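Local coordinates for ribonuclease VapC2 (Rickettsia felis, PDB 3ZVK), which cleaves single-stranded RNA as the magnesium-dependent toxin of a type II toxin-antitoxin system, in which it forms complexes with the antitoxin VapB2, at residues Met1-Leu5 and Asn31-Ser37; Thr112-Ile118 and Ile128-Lys134; Ile71-Cys77 and Ser104-Glu109. The protein carries 1 engineered substitution. One frame throughout, in Å; residues are numbered along the deposited sequence.

Contact 1. Residues Met1-Leu5 and Asn31-Ser37; sequences MIYML and NNTIAIS
The Tyr3 ring presents an edge to the side-chain amide of Asn32, with OD1 close to the ring plane and Tyr3 CE1 3.7 Å from Asn32 CG; ring and amide planes stand 71° apart. The pair lies at the entrance to strands 2-5 and 33-37, which run parallel as the two halves of a beta-alpha-beta crossover in the central PIN-domain sheet, linked through two helices. ND2 of the amide bonds to Leu28 O in helix 19-29, while OD1 offers an in-plane lone pair to Met1 N at 2.8 Å. Asparagine suits this place, since it can donate and accept at once. Tyr3 N bonds to Thr33 O at 2.8 Å and nearly straight. Compact Ala35 lies on the same face as Ile2 and Met4, touching Ile2 CG2 through its methyl. On the other face Leu5 CD1 meets Ile34 CG2 at 4.1 Å. The Met4 chain turns at its last torsion (chi3 82°), bringing CE to 3.7 Å from Ser37 N. Ser37 caps the next helix through OG, which also bonds to His105. At this end a water closes the pairing, donating to Leu5 O at 2.7 Å and accepting from Ser37 N at 2.9 Å.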
loop_
_atom_site.group_PDB
_atom_site.type_symbol
_atom_site.label_atom_id
_atom_site.label_comp_id
_atom_site.label_asym_id
_atom_site.label_seq_id
_atom_site.Cartn_x
_atom_site.Cartn_y
_atom_site.Cartn_z
ATOM N N MET A 1 25.265 5.122 -21.219
ATOM C CA MET A 1 24.203 4.145 -21.408
ATOM C C MET A 1 24.227 3.064 -20.340
ATOM O O MET A 1 25.022 3.153 -19.413
ATOM C CB MET A 1 24.247 3.561 -22.832
ATOM C CG MET A 1 25.279 2.471 -23.042
ATOM S SD MET A 1 24.865 1.256 -24.332
ATOM C CE MET A 1 23.153 0.996 -24.080
ATOM N N ILE A 2 23.351 2.054 -20.452
ATOM C CA ILE A 2 23.281 0.927 -19.510
ATOM C C ILE A 2 24.044 -0.272 -20.072
ATOM O O ILE A 2 23.821 -0.684 -21.206
ATOM C CB ILE A 2 21.810 0.549 -19.132
ATOM C CG1 ILE A 2 21.042 1.766 -18.559
ATOM C CG2 ILE A 2 21.754 -0.638 -18.156
ATOM C CD1 ILE A 2 19.531 1.588 -18.394
ATOM N N TYR A 3 24.939 -0.841 -19.262
ATOM C CA TYR A 3 25.651 -2.060 -19.595
ATOM C C TYR A 3 25.159 -3.109 -18.606
ATOM O O TYR A 3 25.370 -2.956 -17.407
ATOM C CB TYR A 3 27.164 -1.875 -19.460
ATOM C CG TYR A 3 27.788 -1.208 -20.663
ATOM C CD1 TYR A 3 27.775 0.177 -20.802
ATOM C CD2 TYR A 3 28.379 -1.968 -21.685
ATOM C CE1 TYR A 3 28.344 0.797 -21.915
ATOM C CE2 TYR A 3 28.958 -1.357 -22.794
ATOM C CZ TYR A 3 28.950 0.032 -22.899
ATOM O OH TYR A 3 29.519 0.685 -23.980
ATOM N N MET A 4 24.463 -4.137 -19.086
ATOM C CA MET A 4 23.973 -5.219 -18.230
ATOM C C MET A 4 24.906 -6.410 -18.400
ATOM O O MET A 4 25.213 -6.796 -19.540
ATOM C CB MET A 4 22.523 -5.592 -18.575
ATOM C CG MET A 4 21.566 -4.451 -18.381
ATOM S SD MET A 4 19.824 -4.864 -18.490
ATOM C CE MET A 4 19.559 -5.492 -16.851
ATOM N N LEU A 5 25.422 -6.955 -17.288
ATOM C CA LEU A 5 26.332 -8.116 -17.384
ATOM C C LEU A 5 25.549 -9.410 -17.326
ATOM O O LEU A 5 24.588 -9.533 -16.549
ATOM C CB LEU A 5 27.409 -8.121 -16.270
ATOM C CG LEU A 5 28.070 -6.803 -15.939
ATOM C CD1 LEU A 5 28.862 -6.918 -14.633
ATOM C CD2 LEU A 5 28.933 -6.322 -17.104
ATOM N N ASN A 31 31.116 6.970 -17.225
ATOM C CA ASN A 31 30.102 7.654 -18.037
ATOM C C ASN A 31 28.822 6.825 -18.264
ATOM O O ASN A 31 27.880 7.312 -18.879
ATOM C CB ASN A 31 30.719 8.060 -19.397
ATOM C CG ASN A 31 31.977 8.879 -19.289
ATOM O OD1 ASN A 31 31.965 10.025 -18.825
ATOM N ND2 ASN A 31 33.100 8.320 -19.710
ATOM N N ASN A 32 28.789 5.572 -17.781
ATOM C CA ASN A 32 27.671 4.645 -17.991
ATOM C C ASN A 32 27.252 3.975 -16.711
ATOM O O ASN A 32 27.955 4.074 -15.716
ATOM C CB ASN A 32 28.055 3.574 -19.049
ATOM C CG ASN A 32 28.670 4.145 -20.290
ATOM O OD1 ASN A 32 27.999 4.682 -21.159
ATOM N ND2 ASN A 32 29.977 4.121 -20.354
ATOM N N THR A 33 26.107 3.283 -16.734
ATOM C CA THR A 33 25.566 2.525 -15.609
ATOM C C THR A 33 25.846 1.048 -15.806
ATOM O O THR A 33 25.459 0.466 -16.826
ATOM C CB THR A 33 24.047 2.762 -15.482
ATOM O OG1 THR A 33 23.785 4.157 -15.300
ATOM C CG2 THR A 33 23.426 1.978 -14.338
ATOM N N ILE A 34 26.510 0.438 -14.812
ATOM C CA ILE A 34 26.768 -0.994 -14.782
ATOM C C ILE A 34 25.671 -1.637 -13.981
ATOM O O ILE A 34 25.439 -1.253 -12.823
ATOM C CB ILE A 34 28.184 -1.346 -14.289
ATOM C CG1 ILE A 34 29.232 -0.770 -15.323
ATOM C CG2 ILE A 34 28.314 -2.906 -14.183
ATOM C CD1 ILE A 34 30.522 -0.551 -14.778
ATOM N N ALA A 35 24.970 -2.607 -14.602
ATOM C CA ALA A 35 23.860 -3.322 -13.956
ATOM C C ALA A 35 23.816 -4.821 -14.219
ATOM O O ALA A 35 24.558 -5.340 -15.055
ATOM C CB ALA A 35 22.545 -2.686 -14.378
ATOM N N ILE A 36 22.953 -5.526 -13.481
ATOM C CA ILE A 36 22.603 -6.944 -13.671
ATOM C C ILE A 36 21.114 -7.085 -13.522
ATOM O O ILE A 36 20.487 -6.360 -12.756
ATOM C CB ILE A 36 23.364 -8.033 -12.840
ATOM C CG1 ILE A 36 23.141 -7.904 -11.319
ATOM C CG2 ILE A 36 24.839 -8.173 -13.252
ATOM C CD1 ILE A 36 23.363 -9.188 -10.539
ATOM N N SER A 37 20.550 -8.009 -14.256
ATOM C CA SER A 37 19.141 -8.344 -14.178
ATOM C C SER A 37 18.959 -9.106 -12.870
ATOM O O SER A 37 19.869 -9.807 -12.443
ATOM C CB SER A 37 18.786 -9.282 -15.334
ATOM O OG SER A 37 17.409 -9.609 -15.300
HETATM O O HOH W 1 21.991 -8.652 -16.660
#

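Contact 2. Residues Thr112-Ile118 and Ile128-Lys134; sequences TLVTNNI and ILENWDK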
loop_
_atom_site.group_PDB
_atom_site.type_symbol
_atom_site.label_atom_id
_atom_site.label_comp_id
_atom_site.label_asym_id
_atom_site.label_seq_id
_atom_site.Cartn_x
_atom_site.Cartn_y
_atom_site.Cartn_z
ATOM N N THR A 112 23.420 -2.654 -23.486
ATOM C CA THR A 112 24.439 -3.491 -24.101
ATOM C C THR A 112 24.590 -4.687 -23.165
ATOM O O THR A 112 24.832 -4.514 -21.948
ATOM C CB THR A 112 25.758 -2.748 -24.245
ATOM O OG1 THR A 112 25.590 -1.641 -25.133
ATOM C CG2 THR A 112 26.862 -3.639 -24.763
ATOM N N LEU A 113 24.417 -5.901 -23.720
ATOM C CA LEU A 113 24.569 -7.111 -22.925
ATOM C C LEU A 113 25.996 -7.597 -23.047
ATOM O O LEU A 113 26.495 -7.806 -24.154
ATOM C CB LEU A 113 23.560 -8.193 -23.334
ATOM C CG LEU A 113 23.537 -9.490 -22.510
ATOM C CD1 LEU A 113 23.232 -9.246 -21.030
ATOM C CD2 LEU A 113 22.508 -10.400 -23.062
ATOM N N VAL A 114 26.650 -7.765 -21.902
ATOM C CA VAL A 114 28.042 -8.159 -21.815
ATOM C C VAL A 114 28.188 -9.654 -21.661
ATOM O O VAL A 114 27.640 -10.244 -20.735
ATOM C CB VAL A 114 28.823 -7.366 -20.759
ATOM C CG1 VAL A 114 30.314 -7.666 -20.851
ATOM C CG2 VAL A 114 28.558 -5.858 -20.869
ATOM N N THR A 115 28.956 -10.252 -22.583
ATOM C CA THR A 115 29.182 -11.673 -22.677
ATOM C C THR A 115 30.657 -12.084 -22.600
ATOM O O THR A 115 31.528 -11.235 -22.714
ATOM C CB THR A 115 28.382 -12.255 -23.851
ATOM O OG1 THR A 115 28.346 -13.677 -23.699
ATOM C CG2 THR A 115 28.938 -11.845 -25.214
ATOM N N ASN A 116 30.895 -13.400 -22.385
ATOM C CA ASN A 116 32.146 -14.170 -22.193
ATOM C C ASN A 116 32.499 -15.036 -23.439
ATOM O O ASN A 116 33.635 -15.499 -23.564
ATOM C CB ASN A 116 31.875 -15.200 -21.035
ATOM C CG ASN A 116 32.804 -15.110 -19.859
ATOM O OD1 ASN A 116 33.192 -14.044 -19.420
ATOM N ND2 ASN A 116 33.107 -16.222 -19.251
ATOM N N ASN A 117 31.477 -15.367 -24.264
ATOM C CA ASN A 117 31.557 -16.260 -25.420
ATOM C C ASN A 117 30.396 -16.079 -26.411
ATOM O O ASN A 117 29.372 -15.463 -26.096
ATOM C CB ASN A 117 31.619 -17.746 -24.960
ATOM C CG ASN A 117 30.626 -18.131 -23.883
ATOM O OD1 ASN A 117 29.407 -17.976 -24.029
ATOM N ND2 ASN A 117 31.136 -18.646 -22.770
ATOM N N ILE A 118 30.560 -16.673 -27.605
ATOM C CA ILE A 118 29.590 -16.644 -28.706
ATOM C C ILE A 118 28.384 -17.582 -28.483
ATOM O O ILE A 118 27.315 -17.362 -29.068
ATOM C CB ILE A 118 30.278 -16.849 -30.086
ATOM C CG1 ILE A 118 31.111 -18.162 -30.135
ATOM C CG2 ILE A 118 31.130 -15.628 -30.440
ATOM C CD1 ILE A 118 31.210 -18.836 -31.542
ATOM N N ILE A 128 22.035 -5.644 -28.570
ATOM C CA ILE A 128 23.381 -5.065 -28.596
ATOM C C ILE A 128 24.246 -5.902 -27.620
ATOM O O ILE A 128 23.882 -6.099 -26.454
ATOM C CB ILE A 128 23.440 -3.549 -28.266
ATOM C CG1 ILE A 128 22.208 -2.759 -28.815
ATOM C CG2 ILE A 128 24.782 -2.959 -28.741
ATOM C CD1 ILE A 128 21.719 -1.516 -27.914
ATOM N N LEU A 129 25.359 -6.428 -28.133
ATOM C CA LEU A 129 26.286 -7.294 -27.398
ATOM C C LEU A 129 27.693 -6.744 -27.399
ATOM O O LEU A 129 28.084 -6.018 -28.318
ATOM C CB LEU A 129 26.312 -8.701 -28.025
ATOM C CG LEU A 129 26.224 -9.952 -27.107
ATOM C CD1 LEU A 129 24.861 -10.093 -26.413
ATOM C CD2 LEU A 129 26.475 -11.208 -27.918
ATOM N N GLU A 130 28.454 -7.117 -26.364
ATOM C CA GLU A 130 29.850 -6.759 -26.189
ATOM C C GLU A 130 30.491 -7.957 -25.502
ATOM O O GLU A 130 30.019 -8.415 -24.470
ATOM C CB GLU A 130 30.036 -5.455 -25.390
ATOM C CG GLU A 130 31.435 -4.892 -25.502
ATOM C CD GLU A 130 31.624 -3.513 -24.908
ATOM O OE1 GLU A 130 31.257 -2.501 -25.554
ATOM O OE2 GLU A 130 32.263 -3.446 -23.840
ATOM N N ASN A 131 31.500 -8.522 -26.144
ATOM C CA ASN A 131 32.218 -9.697 -25.682
ATOM C C ASN A 131 33.529 -9.306 -25.011
ATOM O O ASN A 131 34.363 -8.627 -25.636
ATOM C CB ASN A 131 32.484 -10.646 -26.872
ATOM C CG ASN A 131 32.887 -12.053 -26.494
ATOM O OD1 ASN A 131 33.923 -12.294 -25.856
ATOM N ND2 ASN A 131 32.118 -13.023 -26.969
ATOM N N TRP A 132 33.714 -9.743 -23.745
ATOM C CA TRP A 132 34.957 -9.533 -23.028
ATOM C C TRP A 132 35.654 -10.880 -23.011
ATOM O O TRP A 132 35.174 -11.813 -22.394
ATOM C CB TRP A 132 34.739 -8.951 -21.628
ATOM C CG TRP A 132 34.133 -7.574 -21.557
ATOM C CD1 TRP A 132 33.829 -6.749 -22.598
ATOM C CD2 TRP A 132 33.712 -6.889 -20.368
ATOM N NE1 TRP A 132 33.248 -5.593 -22.135
ATOM C CE2 TRP A 132 33.174 -5.647 -20.768
ATOM C CE3 TRP A 132 33.689 -7.232 -19.004
ATOM C CZ2 TRP A 132 32.640 -4.737 -19.855
ATOM C CZ3 TRP A 132 33.211 -6.303 -18.090
ATOM C CH2 TRP A 132 32.662 -5.088 -18.520
ATOM N N ASP A 133 36.726 -11.024 -23.773
ATOM C CA ASP A 133 37.433 -12.296 -23.862
ATOM C C ASP A 133 38.055 -12.681 -22.523
ATOM O O ASP A 133 38.563 -11.819 -21.811
ATOM C CB ASP A 133 38.484 -12.249 -24.987
ATOM C CG ASP A 133 37.919 -11.966 -26.377
ATOM O OD1 ASP A 133 37.151 -10.985 -26.525
ATOM O OD2 ASP A 133 38.282 -12.697 -27.323
ATOM N N LYS A 134 37.964 -13.972 -22.163
ATOM C CA LYS A 134 38.518 -14.529 -20.914
ATOM C C LYS A 134 40.059 -14.528 -20.968
ATOM O O LYS A 134 40.717 -14.469 -19.928
ATOM C CB LYS A 134 38.003 -15.961 -20.668
ATOM C CG LYS A 134 36.476 -16.113 -20.658
ATOM C CD LYS A 134 36.054 -17.528 -20.266
ATOM C CE LYS A 134 34.957 -18.061 -21.146
ATOM N NZ LYS A 134 35.456 -19.095 -22.082
#
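Strands 112-115 and 128-131 run parallel, their axes approaching to 4.5 Å at an angle of 30°, and form one border of the PIN-domain sheet; within this chain 128-131 is the outermost strand. Leu113 and Thr115 each bond in both directions, as in any regular parallel pair: Leu113 N reaches Ile128 O at 2.8 Å, Thr115 N reaches Glu130 O at 2.8 Å, and Trp132 N closes on Thr115 O just past the strand.

On one face, Leu113 and Leu129 lie side by side and point the same way, with Leu113 CB 3.8 Å from Leu129 CD1. Thr115 serves two surroundings at once. Its hydroxyl stands trans to the backbone N (chi1 -165°) and bonds to Glu120, while its methyl CG2 packs against Leu129 CD2 at 3.7 Å. A beta-branched residue with one polar and one apolar arm is well matched to this place.

The other face carries Thr112, Val114 and Glu130. Thr112 CG2 rests on Glu130 CB at 3.7 Å, so the aliphatic part of the glutamate does the packing. Farther along, the amide of Asn116 bonds to Tyr21 through OD1, and the methylenes of Lys134 cross it at about a right angle. Trp132 turns its indole beneath Val114, whose CG1 sits over one face, 3.6 Å from the centroid of the five-membered ring, in a CH-pi contact; helix 19-29 also packs on this indole, through Asn24, Leu25 and Leu28. A hydrogen bond at the polar edge helps to fix the rotation of the indole: Glu130 OE2 lies in the ring plane and accepts from Trp132 NE1 on its anti lone pair, at 2.9 Å and almost perfectly straight (177°).

Contact 3. Residues Ile71-Cys77 and Ser104-Glu109; sequences IDFSAKC and SHAIAE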
loop_
_atom_site.group_PDB
_atom_site.type_symbol
_atom_site.label_atom_id
_atom_site.label_comp_id
_atom_site.label_asym_id
_atom_site.label_seq_id
_atom_site.Cartn_x
_atom_site.Cartn_y
_atom_site.Cartn_z
ATOM N N ILE A 71 18.620 -4.670 -11.460
ATOM C CA ILE A 71 17.390 -4.236 -12.120
ATOM C C ILE A 71 16.377 -5.362 -12.091
ATOM O O ILE A 71 16.673 -6.458 -12.550
ATOM C CB ILE A 71 17.630 -3.678 -13.561
ATOM C CG1 ILE A 71 18.697 -2.542 -13.569
ATOM C CG2 ILE A 71 16.299 -3.209 -14.209
ATOM C CD1 ILE A 71 19.082 -2.023 -14.951
ATOM N N ASP A 72 15.187 -5.086 -11.547
ATOM C CA ASP A 72 14.089 -6.045 -11.454
ATOM C C ASP A 72 13.525 -6.399 -12.836
ATOM O O ASP A 72 13.437 -5.522 -13.707
ATOM C CB ASP A 72 12.978 -5.495 -10.539
ATOM C CG ASP A 72 13.405 -5.314 -9.076
ATOM O OD1 ASP A 72 14.475 -5.894 -8.670
ATOM O OD2 ASP A 72 12.687 -4.579 -8.331
ATOM N N PHE A 73 13.189 -7.690 -13.052
ATOM C CA PHE A 73 12.607 -8.109 -14.329
ATOM C C PHE A 73 11.150 -7.628 -14.289
ATOM O O PHE A 73 10.338 -8.126 -13.515
ATOM C CB PHE A 73 12.730 -9.620 -14.540
ATOM C CG PHE A 73 12.213 -10.065 -15.881
ATOM C CD1 PHE A 73 13.039 -10.061 -16.993
ATOM C CD2 PHE A 73 10.882 -10.472 -16.040
ATOM C CE1 PHE A 73 12.554 -10.464 -18.252
ATOM C CE2 PHE A 73 10.392 -10.864 -17.292
ATOM C CZ PHE A 73 11.228 -10.847 -18.398
ATOM N N SER A 74 10.865 -6.595 -15.062
ATOM C CA SER A 74 9.576 -5.898 -15.084
ATOM C C SER A 74 8.640 -6.271 -16.210
ATOM O O SER A 74 9.053 -6.907 -17.148
ATOM C CB SER A 74 9.818 -4.392 -15.098
ATOM O OG SER A 74 10.689 -4.092 -16.179
ATOM N N ALA A 75 7.392 -5.827 -16.132
ATOM C CA ALA A 75 6.350 -6.068 -17.120
ATOM C C ALA A 75 6.728 -5.581 -18.527
ATOM O O ALA A 75 6.331 -6.214 -19.500
ATOM C CB ALA A 75 5.046 -5.433 -16.668
ATOM N N LYS A 76 7.533 -4.507 -18.643
ATOM C CA LYS A 76 7.968 -3.999 -19.942
ATOM C C LYS A 76 8.833 -4.994 -20.719
ATOM O O LYS A 76 8.779 -4.987 -21.948
ATOM C CB LYS A 76 8.606 -2.599 -19.856
ATOM C CG LYS A 76 9.948 -2.518 -19.142
ATOM C CD LYS A 76 10.765 -1.336 -19.630
ATOM C CE LYS A 76 11.971 -1.114 -18.762
ATOM N NZ LYS A 76 12.738 0.082 -19.179
ATOM N N CYS A 77 9.558 -5.902 -20.013
ATOM C CA CYS A 77 10.417 -6.927 -20.628
ATOM C C CYS A 77 9.652 -8.067 -21.250
ATOM O O CYS A 77 10.162 -8.709 -22.169
ATOM C CB CYS A 77 11.436 -7.460 -19.630
ATOM S SG CYS A 77 12.271 -6.188 -18.667
ATOM N N SER A 104 16.068 -10.590 -23.162
ATOM C CA SER A 104 14.801 -9.833 -23.240
ATOM C C SER A 104 14.896 -8.558 -22.421
ATOM O O SER A 104 14.406 -7.517 -22.840
ATOM C CB SER A 104 13.651 -10.660 -22.666
ATOM O OG SER A 104 13.469 -11.824 -23.450
ATOM N N HIS A 105 15.490 -8.680 -21.221
ATOM C CA HIS A 105 15.691 -7.627 -20.233
ATOM C C HIS A 105 16.626 -6.553 -20.776
ATOM O O HIS A 105 16.276 -5.382 -20.680
ATOM C CB HIS A 105 16.183 -8.202 -18.888
ATOM C CG HIS A 105 15.920 -7.302 -17.722
ATOM N ND1 HIS A 105 16.196 -7.701 -16.437
ATOM C CD2 HIS A 105 15.431 -6.043 -17.685
ATOM C CE1 HIS A 105 15.851 -6.693 -15.660
ATOM N NE2 HIS A 105 15.370 -5.682 -16.365
ATOM N N ALA A 106 17.777 -6.939 -21.390
ATOM C CA ALA A 106 18.700 -5.982 -22.011
ATOM C C ALA A 106 17.992 -5.261 -23.173
ATOM O O ALA A 106 18.098 -4.040 -23.272
ATOM C CB ALA A 106 19.961 -6.687 -22.501
ATOM N N ILE A 107 17.219 -5.996 -24.002
ATOM C CA ILE A 107 16.471 -5.422 -25.117
ATOM C C ILE A 107 15.477 -4.383 -24.589
ATOM O O ILE A 107 15.452 -3.257 -25.086
ATOM C CB ILE A 107 15.809 -6.514 -26.028
ATOM C CG1 ILE A 107 16.841 -7.350 -26.779
ATOM C CG2 ILE A 107 14.846 -5.884 -27.051
ATOM C CD1 ILE A 107 16.366 -8.728 -27.283
ATOM N N ALA A 108 14.689 -4.748 -23.563
ATOM C CA ALA A 108 13.687 -3.875 -22.945
ATOM C C ALA A 108 14.265 -2.617 -22.293
ATOM O O ALA A 108 13.586 -1.584 -22.268
ATOM C CB ALA A 108 12.876 -4.646 -21.942
ATOM N N GLU A 109 15.511 -2.695 -21.773
ATOM C CA GLU A 109 16.199 -1.557 -21.148
ATOM C C GLU A 109 17.051 -0.759 -22.165
ATOM O O GLU A 109 17.615 0.280 -21.821
ATOM C CB GLU A 109 17.092 -2.043 -19.975
ATOM C CG GLU A 109 16.370 -2.680 -18.790
ATOM C CD GLU A 109 15.381 -1.866 -17.978
ATOM O OE1 GLU A 109 15.340 -0.629 -18.144
ATOM O OE2 GLU A 109 14.655 -2.468 -17.152
#
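His105 is the hub of this contact, and the residues of 71-77 curve round its imidazole. Phe73 turns an edge toward the imidazole face in a T-shaped pair, the two ring centroids 5.5 Å apart and the planes at 83°; its backbone O bonds to Ser38 OG of a second VapC2 subunit. Cys77 approaches obliquely, its SG 4.0 Å from the centroid of the His105 ring. At the rim of the ring, Ile71 O lies in plane, 3.2 Å from His105 CE1, the polarised carbon between the two nitrogens.

The nitrogens help to set the rotation of the imidazole. ND1 is hydrogen-bonded to Ser37 OG, and NE2 makes a weak bond to Glu109 OE2 at 3.4 Å, one helical turn farther on. Histidine suits the position because it offers a flat face to an aromatic edge and two polar atoms in a largely buried place.

Glu109 folds back at its second torsion (chi2 -62°), which brings its carboxylate over toward the other segment. There OE2 also lies 3.5 Å from Ile71 CG2, the two side chains sliding past each other in opposite directions. Lys76, extended beyond CG, crosses the glutamate at about a right angle and forms a salt bridge, with NZ 2.9 Å from Glu109 OE1 and placed 59° above the carboxylate plane. The backbones come close where small residues meet: Ala108 CB packs on Cys77 SG at 3.7 Å.

The contact thus joins the end of strand 69-71 and the start of helix 75-90 to the last turns of helix 97-109. Farther along helix 75-90, Tyr80 touches Ala108 and Tyr81 touches Ser104, while Met4 of strand 2-5 packs against Ile71, His105 and Glu109.

Overall arrangement
Contacts 1 and 2 belong to one parallel sheet and are joined directly, since strands 2-5 and 112-115 are neighbours: Met4 N lies 2.9 Å from Thr112 O. Contact 1 pairs inner strands, contact 2 includes the border strand 128-131, and each combines buried residues with exposed ends. Both rest on regular backbone bonding, contact 2 adding an indole and its glutamate partner. Contact 3 joins a strand end and helices, and depends on side chains instead: a histidine, a salt bridge and small-residue packing, beside the interface with a second subunit. Ala35 CB packs on Ile71 CD1 where contacts 1 and 3 meet, and contacts 2 and 3 touch through apolar packing of Leu113 on Ala106.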